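PDB 5T6O: poly-beta-hydroxybuterate polymerase from Cupriavidus necator, which polymerises 3-hydroxybutyryl units into polyhydroxybutyrate without a template, probably by acyl transfer, this chain being the catalytic domain of the class I enzyme. Local coordinates for residues 19-24 / 378-384; 48-52 / 384-388; 77-81 / 229-233; 13-17 / 368-372. The protein carries 1 engineered substitution. All coordinates share one frame; numbering follows the deposited sequence.

Contact 1 of 4, residues 19-24 / 378-384; sequences ENEYFQ and EPAPGRY. With SO4 (sulfate ion), chain C.
A salt-bridge network of Glu-19, Glu-378 and Arg-383, with the amide of Gln-24 threaded through it, joins the turn between strands 14-19 and 23-28 to the chain leaving strand 378-379. Arg-383 grips Glu-19 end-on with two nitrogens. Arg-383 NH2 reaches Glu-19 OE2 at 2.9 Å along a nearly straight path (168° at the hydrogen), although it lies well above the carboxylate plane, and its NH1 meets OE1 of the same carboxylate on the syn side, also at 2.9 Å. The same NH1 contacts Glu-378 OE1 at 3.1 Å, so one terminal nitrogen serves both carboxylates. Gln-24 NE2 bridges them as well, giving one hydrogen to Glu-19 OE1 at 2.8 Å and the other to Glu-378 OE2 at 2.9 Å. This probably eases the proximity of two like charges and fixes the amide's rotation. The amide lies almost parallel to the Tyr-384 ring, the planes 8° apart, while Gln-24 CG sits 3.4 Å from the ring centroid in a CH-pi contact. Gln-24 OE1 accepts from the backbone N of Tyr-384 at 3.2 Å and from a water that also donates to Pro-381 O. At the far end of the ring, Tyr-384 OH donates to Asn-20 O at 2.6 Å. Asn-20 OD1 takes the backbone N of both Tyr-22 and Phe-23, and its ND2 bonds His-95 O and a sulfate probably from the crystallisation liquor. The result is a beta-hairpin closed by an Asx turn, packed next to edge strand 378-379 of an alpha/beta hydrolase fold's mixed sheet.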
loop_
_atom_site.group_PDB
_atom_site.type_symbol
_atom_site.label_atom_id
_atom_site.label_comp_id
_atom_site.label_asym_id
_atom_site.label_seq_id
_atom_site.Cartn_x
_atom_site.Cartn_y
_atom_site.Cartn_z
ATOM N N GLU A 19 10.349 12.620 -43.948
ATOM C CA GLU A 19 8.983 12.502 -43.455
ATOM C C GLU A 19 8.254 11.428 -44.243
ATOM O O GLU A 19 8.485 11.245 -45.447
ATOM C CB GLU A 19 8.228 13.845 -43.539
ATOM C CG GLU A 19 7.936 14.313 -44.946
ATOM C CD GLU A 19 7.448 15.772 -45.011
ATOM O OE1 GLU A 19 7.679 16.535 -44.051
ATOM O OE2 GLU A 19 6.847 16.158 -46.039
ATOM N N ASN A 20 7.361 10.723 -43.557
ATOM C CA ASN A 20 6.409 9.851 -44.241
ATOM C C ASN A 20 5.063 10.022 -43.545
ATOM O O ASN A 20 4.841 10.989 -42.806
ATOM C CB ASN A 20 6.916 8.393 -44.298
ATOM C CG ASN A 20 6.973 7.703 -42.932
ATOM O OD1 ASN A 20 6.511 8.224 -41.917
ATOM N ND2 ASN A 20 7.552 6.502 -42.915
ATOM N N GLU A 21 4.147 9.084 -43.776
ATOM C CA GLU A 21 2.806 9.243 -43.233
ATOM C C GLU A 21 2.803 9.204 -41.715
ATOM O O GLU A 21 1.897 9.770 -41.091
ATOM C CB GLU A 21 1.872 8.167 -43.792
ATOM C CG GLU A 21 1.551 8.340 -45.273
ATOM C CD GLU A 21 0.945 9.702 -45.586
ATOM O OE1 GLU A 21 0.037 10.132 -44.843
ATOM O OE2 GLU A 21 1.385 10.345 -46.567
ATOM N N TYR A 22 3.810 8.581 -41.113
ATOM C CA TYR A 22 3.807 8.301 -39.684
ATOM C C TYR A 22 4.593 9.306 -38.864
ATOM O O TYR A 22 4.288 9.485 -37.682
ATOM C CB TYR A 22 4.375 6.901 -39.422
ATOM C CG TYR A 22 3.532 5.804 -40.013
ATOM C CD1 TYR A 22 3.680 5.420 -41.346
ATOM C CD2 TYR A 22 2.565 5.152 -39.241
ATOM C CE1 TYR A 22 2.895 4.414 -41.894
ATOM C CE2 TYR A 22 1.769 4.142 -39.789
ATOM C CZ TYR A 22 1.941 3.782 -41.105
ATOM O OH TYR A 22 1.156 2.778 -41.638
ATOM N N PHE A 23 5.605 9.955 -39.435
ATOM C CA PHE A 23 6.455 10.807 -38.610
ATOM C C PHE A 23 7.327 11.698 -39.484
ATOM O O PHE A 23 7.449 11.500 -40.699
ATOM C CB PHE A 23 7.338 9.972 -37.678
ATOM C CG PHE A 23 8.526 9.351 -38.364
ATOM C CD1 PHE A 23 8.361 8.302 -39.251
ATOM C CD2 PHE A 23 9.813 9.805 -38.097
ATOM C CE1 PHE A 23 9.463 7.733 -39.877
ATOM C CE2 PHE A 23 10.913 9.239 -38.711
ATOM C CZ PHE A 23 10.745 8.205 -39.599
ATOM N N GLN A 24 7.914 12.704 -38.836
ATOM C CA GLN A 24 9.005 13.501 -39.381
ATOM C C GLN A 24 10.265 13.243 -38.566
ATOM O O GLN A 24 10.215 13.186 -37.332
ATOM C CB GLN A 24 8.682 14.994 -39.335
ATOM C CG GLN A 24 7.590 15.415 -40.298
ATOM C CD GLN A 24 7.324 16.893 -40.250
ATOM O OE1 GLN A 24 7.113 17.469 -39.171
ATOM N NE2 GLN A 24 7.358 17.535 -41.425
ATOM N N GLU A 378 12.075 21.437 -44.074
ATOM C CA GLU A 378 11.509 22.611 -43.426
ATOM C C GLU A 378 12.131 22.706 -42.038
ATOM O O GLU A 378 12.722 21.728 -41.559
ATOM C CB GLU A 378 9.972 22.500 -43.333
ATOM C CG GLU A 378 9.538 21.387 -42.371
ATOM C CD GLU A 378 8.042 21.084 -42.415
ATOM O OE1 GLU A 378 7.363 21.528 -43.354
ATOM O OE2 GLU A 378 7.552 20.380 -41.508
ATOM N N PRO A 379 12.046 23.863 -41.376
ATOM C CA PRO A 379 12.688 23.995 -40.055
ATOM C C PRO A 379 11.992 23.174 -38.978
ATOM O O PRO A 379 10.780 22.952 -39.014
ATOM C CB PRO A 379 12.572 25.494 -39.746
ATOM C CG PRO A 379 12.270 26.165 -41.079
ATOM C CD PRO A 379 11.429 25.131 -41.809
ATOM N N ALA A 380 12.782 22.729 -38.001
ATOM C CA ALA A 380 12.209 22.221 -36.756
ATOM C C ALA A 380 11.412 23.365 -36.131
ATOM O O ALA A 380 11.777 24.533 -36.288
ATOM C CB ALA A 380 13.296 21.730 -35.825
ATOM N N PRO A 381 10.329 23.047 -35.406
ATOM C CA PRO A 381 9.886 21.725 -34.961
ATOM C C PRO A 381 9.102 20.924 -36.006
ATOM O O PRO A 381 8.701 19.799 -35.701
ATOM C CB PRO A 381 8.994 22.057 -33.754
ATOM C CG PRO A 381 8.445 23.423 -34.071
ATOM C CD PRO A 381 9.571 24.136 -34.761
ATOM N N GLY A 382 8.913 21.470 -37.206
ATOM C CA GLY A 382 8.164 20.778 -38.237
ATOM C C GLY A 382 6.663 20.984 -38.111
ATOM O O GLY A 382 6.138 21.384 -37.074
ATOM N N ARG A 383 5.954 20.692 -39.202
ATOM C CA ARG A 383 4.514 20.933 -39.201
ATOM C C ARG A 383 3.709 19.797 -38.563
ATOM O O ARG A 383 2.577 20.047 -38.121
ATOM C CB ARG A 383 4.021 21.205 -40.634
ATOM C CG ARG A 383 3.975 19.998 -41.545
ATOM C CD ARG A 383 3.811 20.416 -43.020
ATOM N NE ARG A 383 3.665 19.249 -43.888
ATOM C CZ ARG A 383 4.679 18.517 -44.346
ATOM N NH1 ARG A 383 5.938 18.834 -44.045
ATOM N NH2 ARG A 383 4.431 17.464 -45.117
ATOM N N TYR A 384 4.238 18.564 -38.492
ATOM C CA TYR A 384 3.440 17.491 -37.885
ATOM C C TYR A 384 3.083 17.816 -36.442
ATOM O O TYR A 384 1.937 17.615 -36.020
ATOM C CB TYR A 384 4.156 16.134 -37.926
ATOM C CG TYR A 384 4.212 15.449 -39.281
ATOM C CD1 TYR A 384 4.047 16.173 -40.466
ATOM C CD2 TYR A 384 4.457 14.073 -39.375
ATOM C CE1 TYR A 384 4.118 15.552 -41.703
ATOM C CE2 TYR A 384 4.521 13.435 -40.615
ATOM C CZ TYR A 384 4.360 14.189 -41.771
ATOM O OH TYR A 384 4.431 13.583 -43.002
HETATM S S SO4 C . 8.558 5.447 -46.644
HETATM O O1 SO4 C . 8.845 4.308 -47.506
HETATM O O2 SO4 C . 8.803 5.083 -45.241
HETATM O O3 SO4 C . 7.176 5.868 -46.820
HETATM O O4 SO4 C . 9.429 6.552 -47.033
HETATM O O HOH W 1 6.830 17.998 -36.432
#

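Contact 2 of 4, residues 48-52 / 384-388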
loop_
_atom_site.group_PDB
_atom_site.type_symbol
_atom_site.label_atom_id
_atom_site.label_comp_id
_atom_site.label_asym_id
_atom_site.label_seq_id
_atom_site.Cartn_x
_atom_site.Cartn_y
_atom_site.Cartn_z
ATOM N N ASN A 48 0.501 12.099 -26.303
ATOM C CA ASN A 48 1.001 13.475 -26.380
ATOM C C ASN A 48 2.173 13.574 -27.361
ATOM O O ASN A 48 2.499 12.602 -28.053
ATOM C CB ASN A 48 1.398 14.036 -25.007
ATOM C CG ASN A 48 0.190 14.350 -24.142
ATOM O OD1 ASN A 48 -0.759 15.018 -24.579
ATOM N ND2 ASN A 48 0.213 13.867 -22.920
ATOM N N LYS A 49 2.797 14.741 -27.451
ATOM C CA LYS A 49 3.781 15.000 -28.494
ATOM C C LYS A 49 5.201 15.044 -27.942
ATOM O O LYS A 49 5.433 15.072 -26.733
ATOM C CB LYS A 49 3.447 16.309 -29.216
ATOM C CG LYS A 49 2.107 16.200 -29.959
ATOM C CD LYS A 49 1.609 17.562 -30.398
ATOM C CE LYS A 49 0.264 17.421 -31.115
ATOM N NZ LYS A 49 -0.163 18.754 -31.635
ATOM N N TYR A 50 6.167 15.077 -28.869
ATOM C CA TYR A 50 7.564 14.851 -28.493
ATOM C C TYR A 50 8.135 15.941 -27.600
ATOM O O TYR A 50 9.112 15.683 -26.885
ATOM C CB TYR A 50 8.443 14.737 -29.741
ATOM C CG TYR A 50 8.834 16.055 -30.385
ATOM C CD1 TYR A 50 9.922 16.800 -29.911
ATOM C CD2 TYR A 50 8.136 16.543 -31.483
ATOM C CE1 TYR A 50 10.270 17.998 -30.494
ATOM C CE2 TYR A 50 8.486 17.735 -32.078
ATOM C CZ TYR A 50 9.560 18.455 -31.580
ATOM O OH TYR A 50 9.907 19.635 -32.184
ATOM N N TYR A 51 7.582 17.152 -27.650
ATOM C CA TYR A 51 8.311 18.313 -27.159
ATOM C C TYR A 51 8.343 18.406 -25.639
ATOM O O TYR A 51 8.932 19.357 -25.111
ATOM C CB TYR A 51 7.738 19.595 -27.770
ATOM C CG TYR A 51 6.296 19.902 -27.445
ATOM C CD1 TYR A 51 5.958 20.589 -26.278
ATOM C CD2 TYR A 51 5.278 19.585 -28.340
ATOM C CE1 TYR A 51 4.650 20.896 -25.986
ATOM C CE2 TYR A 51 3.949 19.902 -28.053
ATOM C CZ TYR A 51 3.647 20.552 -26.878
ATOM O OH TYR A 51 2.342 20.864 -26.576
ATOM N N ILE A 52 7.764 17.436 -24.922
ATOM C CA ILE A 52 8.134 17.292 -23.516
ATOM C C ILE A 52 9.650 17.152 -23.392
ATOM O O ILE A 52 10.237 17.553 -22.381
ATOM C CB ILE A 52 7.394 16.094 -22.866
ATOM C CG1 ILE A 52 7.596 16.083 -21.341
ATOM C CG2 ILE A 52 7.867 14.760 -23.468
ATOM C CD1 ILE A 52 7.193 17.366 -20.655
ATOM N N TYR A 384 4.238 18.564 -38.492
ATOM C CA TYR A 384 3.440 17.491 -37.885
ATOM C C TYR A 384 3.083 17.816 -36.442
ATOM O O TYR A 384 1.937 17.615 -36.020
ATOM C CB TYR A 384 4.156 16.134 -37.926
ATOM C CG TYR A 384 4.212 15.449 -39.281
ATOM C CD1 TYR A 384 4.047 16.173 -40.466
ATOM C CD2 TYR A 384 4.457 14.073 -39.375
ATOM C CE1 TYR A 384 4.118 15.552 -41.703
ATOM C CE2 TYR A 384 4.521 13.435 -40.615
ATOM C CZ TYR A 384 4.360 14.189 -41.771
ATOM O OH TYR A 384 4.431 13.583 -43.002
ATOM N N VAL A 385 4.045 18.326 -35.668
ATOM C CA VAL A 385 3.799 18.533 -34.241
ATOM C C VAL A 385 2.770 19.641 -34.006
ATOM O O VAL A 385 2.180 19.714 -32.922
ATOM C CB VAL A 385 5.123 18.831 -33.506
ATOM C CG1 VAL A 385 5.657 20.201 -33.915
ATOM C CG2 VAL A 385 4.936 18.727 -31.965
ATOM N N LYS A 386 2.522 20.498 -35.008
ATOM C CA LYS A 386 1.550 21.575 -34.858
ATOM C C LYS A 386 0.121 21.132 -35.141
ATOM O O LYS A 386 -0.813 21.903 -34.888
ATOM C CB LYS A 386 1.911 22.747 -35.786
ATOM C CG LYS A 386 3.289 23.331 -35.485
ATOM C CD LYS A 386 3.706 24.413 -36.501
ATOM C CE LYS A 386 5.122 24.887 -36.187
ATOM N NZ LYS A 386 5.601 25.956 -37.094
ATOM N N ALA A 387 -0.076 19.923 -35.659
ATOM C CA ALA A 387 -1.406 19.471 -36.040
ATOM C C ALA A 387 -2.206 19.103 -34.798
ATOM O O ALA A 387 -1.732 18.351 -33.939
ATOM C CB ALA A 387 -1.320 18.274 -36.990
ATOM N N LYS A 388 -3.422 19.632 -34.708
ATOM C CA LYS A 388 -4.311 19.320 -33.599
ATOM C C LYS A 388 -4.988 17.967 -33.816
ATOM O O LYS A 388 -5.083 17.465 -34.938
ATOM C CB LYS A 388 -5.370 20.414 -33.451
ATOM C CG LYS A 388 -6.458 20.343 -34.489
#
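Lys-49 and Val-385 make the main link here, a charged tip and an aliphatic stem acting together. The polar part is a fork: Lys-49 NZ gives one hydrogen bond to Val-385 O at 2.8 Å and another to Ala-387 O at 2.8 Å, lying well above the plane of each carbonyl. With CG beside the backbone N (chi1 -65°) and the chain extended beyond it, the ammonium is carried straight across to the tail. A salt bridge to Asp-228 gives NZ a third partner, so the charge of this buried lysine is met by two carbonyls and a carboxylate. Ala-387 O also accepts from Asn-79 ND2.

Apolar contacts converge on one methyl group. Val-385 CG2, anti to the backbone N, lies 3.7 Å from Tyr-50 CE2 and 3.7 Å from Tyr-51 CD2, where it comes to the ring's edge near its plane. The stem of the lysine adds to this, its CD 3.9 Å from the same CG2. Tyr-51 is held at its far end by a hydrogen bond from OH to Asp-228, and its ring meets Trp-225 edge-to-face.

Backbone bonding shapes the tail: Ala-387 N donates to Tyr-384 O at 3.1 Å, and Val-385 and Lys-386 have the dihedrals of a type I turn; Val-385 O comes from within it and Ala-387 O from just beyond it, and both face Lys-49 NZ. Docking of the C-terminal tail thus falls on the loop after strand 40-43, a loop that in many alpha/beta hydrolases contributes to the oxyanion hole.

Contact 3 of 4, residues 77-81 / 229-233; sequences WRNPD and ATNLP
Asn-79 and Pro-80 lie alongside Thr-230 and Asn-231 and advance in the same direction: the CA atoms of Asn-79 and Thr-230 are 5.8 Å apart, those of Pro-80 and Asn-231 5.9 Å. Both segments are extended there, yet no backbone-to-backbone hydrogen bond joins them, and each polar link uses a side-chain amide. Asn-79 reaches across with CG anti to its own N (chi1 -158°). Its OD1 receives the backbone N of Asn-231 at 2.9 Å, in the carbonyl plane and nearly straight (169° at the hydrogen), while ND2 makes a weak bond of 3.4 Å to Ala-229 O. Acceptor and donor thus flank Thr-230 on its strand, much as the N-H and C=O of one residue do in a parallel sheet. ND2 has a further partner in Ala-387 O on the C-terminal tail.

The return link comes from the other asparagine: Asn-231 ND2 donates to Pro-80 O at 3.2 Å, almost in line with that C=O (175° at the oxygen), and it also bonds Ala-389 O, the end of the chain. Beside the two amides the Pro-80 ring packs on the strand. Its CG presses to 3.1 Å from Asn-231 O and also meets Pro-233 CD at 4.1 Å, an apolar contact beside Tyr-92 of helix 89-108. Thr-230 OG1 bonds Cys-46 O. The loop after strand 72-77 is thereby fastened to strand 230-233, where Pro-233 occupies the N-cap position of helix 234-246: a join between the central sheet of the alpha/beta hydrolase fold and the two-stranded antiparallel sheet of 188-191 and 230-233.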
loop_
_atom_site.group_PDB
_atom_site.type_symbol
_atom_site.label_atom_id
_atom_site.label_comp_id
_atom_site.label_asym_id
_atom_site.label_seq_id
_atom_site.Cartn_x
_atom_site.Cartn_y
_atom_site.Cartn_z
ATOM N N TRP A 77 6.050 12.479 -34.190
ATOM C CA TRP A 77 4.985 11.629 -34.711
ATOM C C TRP A 77 3.916 12.446 -35.419
ATOM O O TRP A 77 3.555 13.547 -34.985
ATOM C CB TRP A 77 4.322 10.855 -33.576
ATOM C CG TRP A 77 5.238 9.921 -32.847
ATOM C CD1 TRP A 77 5.937 10.165 -31.702
ATOM C CD2 TRP A 77 5.515 8.579 -33.215
ATOM N NE1 TRP A 77 6.643 9.042 -31.332
ATOM C CE2 TRP A 77 6.397 8.051 -32.248
ATOM C CE3 TRP A 77 5.099 7.766 -34.273
ATOM C CZ2 TRP A 77 6.875 6.742 -32.310
ATOM C CZ3 TRP A 77 5.567 6.459 -34.328
ATOM C CH2 TRP A 77 6.448 5.967 -33.360
ATOM N N ARG A 78 3.392 11.882 -36.499
ATOM C CA ARG A 78 2.159 12.395 -37.081
ATOM C C ARG A 78 1.046 12.338 -36.039
ATOM O O ARG A 78 1.002 11.427 -35.211
ATOM C CB ARG A 78 1.782 11.554 -38.303
ATOM C CG ARG A 78 0.495 11.974 -38.997
ATOM C CD ARG A 78 0.799 12.823 -40.191
ATOM N NE ARG A 78 -0.417 13.130 -40.937
ATOM C CZ ARG A 78 -0.926 12.357 -41.898
ATOM N NH1 ARG A 78 -0.326 11.218 -42.229
ATOM N NH2 ARG A 78 -2.040 12.726 -42.529
ATOM N N ASN A 79 0.169 13.339 -36.050
ATOM C CA ASN A 79 -1.048 13.255 -35.250
ATOM C C ASN A 79 -2.115 12.662 -36.165
ATOM O O ASN A 79 -2.628 13.367 -37.034
ATOM C CB ASN A 79 -1.451 14.635 -34.718
ATOM C CG ASN A 79 -2.337 14.545 -33.492
ATOM O OD1 ASN A 79 -2.768 13.456 -33.125
ATOM N ND2 ASN A 79 -2.615 15.688 -32.853
ATOM N N PRO A 80 -2.445 11.375 -36.035
ATOM C CA PRO A 80 -3.185 10.695 -37.105
ATOM C C PRO A 80 -4.570 11.280 -37.336
ATOM O O PRO A 80 -5.258 11.703 -36.404
ATOM C CB PRO A 80 -3.268 9.241 -36.620
ATOM C CG PRO A 80 -2.949 9.286 -35.194
ATOM C CD PRO A 80 -2.040 10.445 -34.971
ATOM N N ASP A 81 -4.957 11.315 -38.606
ATOM C CA ASP A 81 -6.277 11.706 -39.059
ATOM C C ASP A 81 -7.022 10.469 -39.540
ATOM O O ASP A 81 -6.566 9.335 -39.356
ATOM C CB ASP A 81 -6.174 12.764 -40.164
ATOM C CG ASP A 81 -5.384 12.280 -41.375
ATOM O OD1 ASP A 81 -5.166 11.059 -41.533
ATOM O OD2 ASP A 81 -4.979 13.131 -42.187
ATOM N N ALA A 229 -3.368 17.138 -27.041
ATOM C CA ALA A 229 -3.607 15.697 -27.093
ATOM C C ALA A 229 -3.307 15.117 -28.477
ATOM O O ALA A 229 -3.296 15.816 -29.488
ATOM C CB ALA A 229 -5.057 15.382 -26.717
ATOM N N THR A 230 -3.048 13.810 -28.510
ATOM C CA THR A 230 -2.799 13.122 -29.763
ATOM C C THR A 230 -3.844 12.036 -29.957
ATOM O O THR A 230 -4.417 11.531 -28.991
ATOM C CB THR A 230 -1.394 12.523 -29.808
ATOM O OG1 THR A 230 -1.216 11.631 -28.695
ATOM C CG2 THR A 230 -0.356 13.658 -29.751
ATOM N N ASN A 231 -4.101 11.701 -31.215
ATOM C CA ASN A 231 -4.991 10.592 -31.539
ATOM C C ASN A 231 -4.215 9.292 -31.616
ATOM O O ASN A 231 -3.103 9.253 -32.145
ATOM C CB ASN A 231 -5.693 10.820 -32.874
ATOM C CG ASN A 231 -6.751 11.896 -32.795
ATOM O OD1 ASN A 231 -7.495 11.972 -31.814
ATOM N ND2 ASN A 231 -6.811 12.745 -33.820
ATOM N N LEU A 232 -4.832 8.217 -31.123
ATOM C CA LEU A 232 -4.283 6.885 -31.310
ATOM C C LEU A 232 -5.163 6.126 -32.284
ATOM O O LEU A 232 -6.384 6.110 -32.101
ATOM C CB LEU A 232 -4.216 6.115 -29.989
ATOM C CG LEU A 232 -3.374 6.693 -28.845
ATOM C CD1 LEU A 232 -3.414 5.749 -27.645
ATOM C CD2 LEU A 232 -1.923 6.939 -29.310
ATOM N N PRO A 233 -4.605 5.494 -33.311
ATOM C CA PRO A 233 -5.429 4.651 -34.187
ATOM C C PRO A 233 -6.012 3.485 -33.400
ATOM O O PRO A 233 -5.381 2.948 -32.490
ATOM C CB PRO A 233 -4.441 4.171 -35.260
ATOM C CG PRO A 233 -3.254 5.164 -35.145
ATOM C CD PRO A 233 -3.180 5.472 -33.692
#

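Contact 4 of 4, residues 13-17 / 368-372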
loop_
_atom_site.group_PDB
_atom_site.type_symbol
_atom_site.label_atom_id
_atom_site.label_comp_id
_atom_site.label_asym_id
_atom_site.label_seq_id
_atom_site.Cartn_x
_atom_site.Cartn_y
_atom_site.Cartn_z
ATOM N N GLU A 13 17.052 24.714 -32.418
ATOM C CA GLU A 13 17.197 24.908 -33.859
ATOM C C GLU A 13 17.485 23.586 -34.564
ATOM O O GLU A 13 18.355 22.817 -34.134
ATOM C CB GLU A 13 18.309 25.924 -34.151
ATOM C CG GLU A 13 18.469 26.256 -35.644
ATOM C CD GLU A 13 19.324 27.490 -35.911
ATOM O OE1 GLU A 13 19.815 28.109 -34.944
ATOM O OE2 GLU A 13 19.515 27.833 -37.105
ATOM N N GLY A 14 16.765 23.332 -35.657
ATOM C CA GLY A 14 16.910 22.079 -36.374
ATOM C C GLY A 14 16.165 22.108 -37.692
ATOM O O GLY A 14 15.631 23.138 -38.102
ATOM N N ALA A 15 16.138 20.950 -38.358
ATOM C CA ALA A 15 15.432 20.801 -39.624
ATOM C C ALA A 15 14.776 19.431 -39.691
ATOM O O ALA A 15 15.304 18.448 -39.162
ATOM C CB ALA A 15 16.369 20.970 -40.827
ATOM N N VAL A 16 13.608 19.373 -40.330
ATOM C CA VAL A 16 13.076 18.090 -40.783
ATOM C C VAL A 16 13.944 17.595 -41.932
ATOM O O VAL A 16 14.153 18.318 -42.916
ATOM C CB VAL A 16 11.611 18.229 -41.238
ATOM C CG1 VAL A 16 11.093 16.913 -41.856
ATOM C CG2 VAL A 16 10.695 18.708 -40.103
ATOM N N VAL A 17 14.453 16.365 -41.820
ATOM C CA VAL A 17 15.275 15.766 -42.871
ATOM C C VAL A 17 14.595 14.578 -43.541
ATOM O O VAL A 17 15.136 14.037 -44.519
ATOM C CB VAL A 17 16.678 15.370 -42.352
ATOM C CG1 VAL A 17 17.484 16.612 -41.957
ATOM C CG2 VAL A 17 16.603 14.394 -41.160
ATOM N N ASN A 368 25.887 20.782 -42.594
ATOM C CA ASN A 368 24.546 20.843 -43.138
ATOM C C ASN A 368 23.721 19.699 -42.578
ATOM O O ASN A 368 24.257 18.700 -42.090
ATOM C CB ASN A 368 24.563 20.780 -44.668
ATOM C CG ASN A 368 24.912 22.116 -45.288
ATOM O OD1 ASN A 368 24.070 23.013 -45.356
ATOM N ND2 ASN A 368 26.150 22.254 -45.749
ATOM N N TYR A 369 22.406 19.877 -42.633
ATOM C CA TYR A 369 21.491 18.830 -42.215
ATOM C C TYR A 369 21.485 17.691 -43.230
ATOM O O TYR A 369 21.659 17.900 -44.432
ATOM C CB TYR A 369 20.076 19.389 -42.077
ATOM C CG TYR A 369 19.916 20.498 -41.057
ATOM C CD1 TYR A 369 19.893 20.211 -39.695
ATOM C CD2 TYR A 369 19.741 21.822 -41.455
ATOM C CE1 TYR A 369 19.726 21.204 -38.759
ATOM C CE2 TYR A 369 19.570 22.835 -40.516
ATOM C CZ TYR A 369 19.566 22.514 -39.165
ATOM O OH TYR A 369 19.393 23.490 -38.200
ATOM N N GLY A 370 21.261 16.475 -42.732
ATOM C CA GLY A 370 20.998 15.335 -43.591
ATOM C C GLY A 370 22.197 14.941 -44.440
ATOM O O GLY A 370 23.350 15.045 -44.026
ATOM N N ASN A 371 21.906 14.445 -45.640
ATOM C CA ASN A 371 22.927 14.109 -46.632
ATOM C C ASN A 371 22.307 14.268 -48.017
ATOM O O ASN A 371 21.193 14.781 -48.153
ATOM C CB ASN A 371 23.491 12.698 -46.388
ATOM C CG ASN A 371 22.434 11.590 -46.493
ATOM O OD1 ASN A 371 21.303 11.817 -46.911
ATOM N ND2 ASN A 371 22.823 10.370 -46.117
ATOM N N ALA A 372 23.021 13.813 -49.053
ATOM C CA ALA A 372 22.502 13.953 -50.413
ATOM C C ALA A 372 21.125 13.319 -50.543
ATOM O O ALA A 372 20.228 13.893 -51.169
ATOM C CB ALA A 372 23.462 13.334 -51.429
HETATM O O HOH W 2 19.246 25.788 -39.030
#
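Tyr-369 lays its ring flat along strand 14-19, close to the edge of the mixed sheet of the alpha/beta hydrolase fold, and makes the bulk of this contact. Its CB meets Val-17 CG1 at 3.8 Å. With CG beside the backbone N (chi1 -61°), the ring then runs back over Ala-15 toward Gly-14. Ala-15 CB sits above one face, 3.5 Å from the ring centroid and 10° off the normal, which is a CH-pi contact placed over the centre. One side of the ring, at CD2, is 3.5 Å from that same methyl carbon; on the other side CE1 comes to 3.6 Å from Ala-15 N, so the ring also touches the strand's backbone. At the tip, OH lies 3.4 Å from Gly-14 CA, where the strand has no side chain. A water near the ring plane donates to Glu-13 OE2 at 2.8 Å and also lies by the hydroxyl, though that second approach is too short to be trusted. No direct hydrogen bond joins the segments. The loop carrying the ring is itself tied by Tyr-369 O to Arg-375. Beyond the tyrosine, Gly-370 takes a positive phi, and its N rests 3.9 Å from Val-17 CG1.

Overall arrangement
Contacts 2 and 3 are buried, whereas contacts 1 and 4 are partly buried and lie farther from the chain's centre, at 17 and 22 Å between centres. Contacts 1 and 4 serve the same end of the mixed sheet: strand 14-19 lies between strands 23-28 and 378-379, and Glu-378 O takes the N of Val-16. Contact 1 answers with charge pairs and a stacked amide, contact 4 with one tyrosine face and no direct bond. Contacts 1 and 2 share Tyr-384, while contacts 2 and 3 meet where Asn-79 bonds Ala-387. Bonds to main-chain groups dominate the polar chemistry of these inner two; the C-terminal tail runs through contacts 1 and 2 and bonds the asparagines of contact 3.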